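Side-chain contact in fucolectin-related protein (Streptococcus pneumoniae, PDB 2J22), which probably binds fucose-containing blood group antigens as the carbohydrate-binding module of a pneumococcal virulence factor: residues Y76-T79 against D80-Q84. Numbering follows the deposited sequence.
Sequences YNRT and DAEIQ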
ATOM      1  N   TYR A  76      -0.895  -4.906  -4.933  1.00 22.50           N
ATOM      2  CA  TYR A  76      -0.502  -5.239  -6.314  1.00 22.32           C
ATOM      3  C   TYR A  76       0.826  -4.549  -6.584  1.00 23.08           C
ATOM      4  O   TYR A  76       0.971  -3.365  -6.317  1.00 21.69           O
ATOM      5  CB  TYR A  76      -1.564  -4.769  -7.302  1.00 23.78           C
ATOM      6  CG  TYR A  76      -2.765  -5.686  -7.302  1.00 25.52           C
ATOM      7  CD1 TYR A  76      -2.718  -6.888  -7.990  1.00 30.50           C
ATOM      8  CD2 TYR A  76      -3.914  -5.405  -6.540  1.00 27.76           C
ATOM      9  CE1 TYR A  76      -3.762  -7.782  -7.971  1.00 32.86           C
ATOM     10  CE2 TYR A  76      -4.991  -6.327  -6.505  1.00 27.28           C
ATOM     11  CZ  TYR A  76      -4.884  -7.500  -7.234  1.00 34.37           C
ATOM     12  OH  TYR A  76      -5.908  -8.399  -7.289  1.00 38.55           O
ATOM     13  N   ASN A  77       1.839  -5.325  -6.954  1.00 23.05           N
ATOM     14  CA  ASN A  77       3.168  -4.763  -7.193  1.00 23.53           C
ATOM     15  C   ASN A  77       3.311  -4.139  -8.589  1.00 22.66           C
ATOM     16  O   ASN A  77       2.530  -4.452  -9.479  1.00 22.69           O
ATOM     17  CB  ASN A  77       4.157  -5.929  -7.079  1.00 24.06           C
ATOM     18  CG  ASN A  77       5.604  -5.480  -6.866  1.00 23.62           C
ATOM     19  OD1 ASN A  77       5.897  -4.307  -6.735  1.00 24.61           O
ATOM     20  ND2 ASN A  77       6.530  -6.462  -6.819  1.00 21.51           N
ATOM     21  N   ARG A  78       4.299  -3.274  -8.787  1.00 22.79           N
ATOM     22  CA  ARG A  78       4.798  -2.953 -10.112  1.00 23.30           C
ATOM     23  C   ARG A  78       5.178  -4.274 -10.827  1.00 24.28           C
ATOM     24  O   ARG A  78       5.530  -5.255 -10.160  1.00 23.98           O
ATOM     25  CB  ARG A  78       6.077  -2.104  -9.976  1.00 23.68           C
ATOM     26  CG  ARG A  78       6.604  -1.504 -11.326  1.00 23.95           C
ATOM     27  CD  ARG A  78       7.820  -0.567 -11.165  1.00 21.79           C
ATOM     28  NE  ARG A  78       8.329  -0.187 -12.499  1.00 22.11           N
ATOM     29  CZ  ARG A  78       9.407   0.565 -12.663  1.00 26.34           C
ATOM     30  NH1 ARG A  78      10.088   0.977 -11.591  1.00 26.22           N
ATOM     31  NH2 ARG A  78       9.841   0.860 -13.881  1.00 28.16           N
ATOM     32  N   THR A  79       5.052  -4.300 -12.149  1.00 24.85           N
ATOM     33  CA  THR A  79       5.325  -5.516 -12.940  1.00 27.02           C
ATOM     34  C   THR A  79       6.309  -5.322 -14.126  1.00 28.18           C
ATOM     35  O   THR A  79       6.883  -6.283 -14.594  1.00 31.24           O
ATOM     36  CB  THR A  79       3.986  -6.167 -13.473  1.00 24.76           C
ATOM     37  OG1 THR A  79       3.328  -5.267 -14.360  1.00 23.82           O
ATOM     38  CG2 THR A  79       2.961  -6.428 -12.362  1.00 23.94           C
ATOM     39  N   ASP A  80       6.527  -4.115 -14.626  1.00 29.37           N
ATOM     40  CA  ASP A  80       7.356  -3.985 -15.840  1.00 29.98           C
ATOM     41  C   ASP A  80       8.870  -4.126 -15.592  1.00 31.03           C
ATOM     42  O   ASP A  80       9.572  -4.666 -16.427  1.00 30.75           O
ATOM     43  CB  ASP A  80       7.073  -2.666 -16.542  1.00 28.76           C
ATOM     44  CG  ASP A  80       7.484  -1.465 -15.688  1.00 28.28           C
ATOM     45  OD1 ASP A  80       6.788  -1.177 -14.688  1.00 26.94           O
ATOM     46  OD2 ASP A  80       8.496  -0.790 -15.897  1.00 25.62           O
ATOM     47  N   ALA A  81       9.351  -3.655 -14.434  1.00 30.91           N
ATOM     48  CA  ALA A  81      10.769  -3.627 -14.073  1.00 30.18           C
ATOM     49  C   ALA A  81      10.879  -3.421 -12.541  1.00 31.35           C
ATOM     50  O   ALA A  81       9.889  -3.100 -11.886  1.00 30.68           O
ATOM     51  CB  ALA A  81      11.487  -2.474 -14.816  1.00 31.08           C
ATOM     52  N   GLU A  82      12.078  -3.619 -11.994  1.00 31.98           N
ATOM     53  CA  GLU A  82      12.373  -3.365 -10.563  1.00 31.84           C
ATOM     54  C   GLU A  82      11.355  -3.971  -9.600  1.00 31.35           C
ATOM     55  O   GLU A  82      11.071  -3.378  -8.548  1.00 30.36           O
ATOM     56  CB  GLU A  82      12.467  -1.869 -10.297  1.00 31.64           C
ATOM     57  CG  GLU A  82      13.395  -1.137 -11.247  1.00 33.10           C
ATOM     58  CD  GLU A  82      14.840  -1.554 -11.045  1.00 37.52           C
ATOM     59  OE1 GLU A  82      15.117  -2.434 -10.190  1.00 33.53           O
ATOM     60  OE2 GLU A  82      15.686  -0.980 -11.749  1.00 40.04           O
ATOM     61  N   ILE A  83      10.812  -5.150  -9.930  1.00 30.60           N
ATOM     62  CA  ILE A  83       9.714  -5.703  -9.116  1.00 30.15           C
ATOM     63  C   ILE A  83      10.215  -6.104  -7.716  1.00 30.16           C
ATOM     64  O   ILE A  83       9.427  -6.193  -6.755  1.00 27.16           O
ATOM     65  CB  ILE A  83       8.989  -6.890  -9.806  1.00 30.99           C
ATOM     66  CG1 ILE A  83       9.883  -8.141  -9.816  1.00 33.00           C
ATOM     67  CG2 ILE A  83       8.471  -6.527 -11.213  1.00 30.24           C
ATOM     68  CD1 ILE A  83       9.160  -9.362 -10.303  1.00 34.50           C
ATOM     69  N   GLN A  84      11.547  -6.310  -7.629  1.00 28.95           N
ATOM     70  CA  GLN A  84      12.202  -6.748  -6.397  1.00 28.84           C
ATOM     71  C   GLN A  84      12.138  -5.699  -5.324  1.00 27.04           C
ATOM     72  O   GLN A  84      12.414  -5.981  -4.181  1.00 26.14           O
ATOM     73  CB  GLN A  84      13.700  -7.108  -6.656  1.00 30.63           C
ATOM     74  CG  GLN A  84      14.688  -5.916  -6.653  1.00 30.97           C
ATOM     75  CD  GLN A  84      14.627  -5.146  -7.931  1.00 34.26           C
ATOM     76  OE1 GLN A  84      14.043  -5.619  -8.901  1.00 37.88           O
ATOM     77  NE2 GLN A  84      15.189  -3.953  -7.945  1.00 36.62           N
TER
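A loop leaving strand 67-77 of a galactose-binding-like beta-sandwich folds back on itself here, and a salt bridge between R78 and D80 spans its outer bend. R78 grips the carboxylate side-on with two nitrogens, one for each oxygen: NE reaches D80 OD1 at 2.9 Å along a nearly straight bond (N-H...O 174°), and NH2 reaches D80 OD2, also at 2.9 Å. Both oxygens are met on their syn side. The fit is not coplanar, since the carboxylate is turned 37° from the guanidinium, yet OD1 lies in the guanidinium plane. Arginine suits this place because it offers paired N-H groups on an extended arm. D80 leans over its own backbone to meet it, with CG between N and C (chi1 65°), and the short aspartate keeps both oxygens close to the bend. D80 OD1 also accepts a hydrogen bond from Y44 N, tying the loop to a neighbouring one, and a second donor on that oxygen would help keep the carboxylate from rotating. A81 O lies over one face of the guanidinium, 3.3 Å from R78 CD, while the aliphatic E82 CB lies 3.9 Å from R78 NH1.

At the surface, the branched I83 lays CG2 against the backbone of R78-T79, 3.4 Å from R78 O and 3.7 Å from T79 CA. On the same loop the E82 carboxylate leads away from R78, and Q84 NE2 donates to E82 OE1, 2.7 Å away. The inner closure belongs to buried N77, whose amide can donate to a main-chain carbonyl: ND2 lies 2.9 Å from I83 O, on a lone pair in the carbonyl plane, with the acceptor nearly in the N77 amide plane.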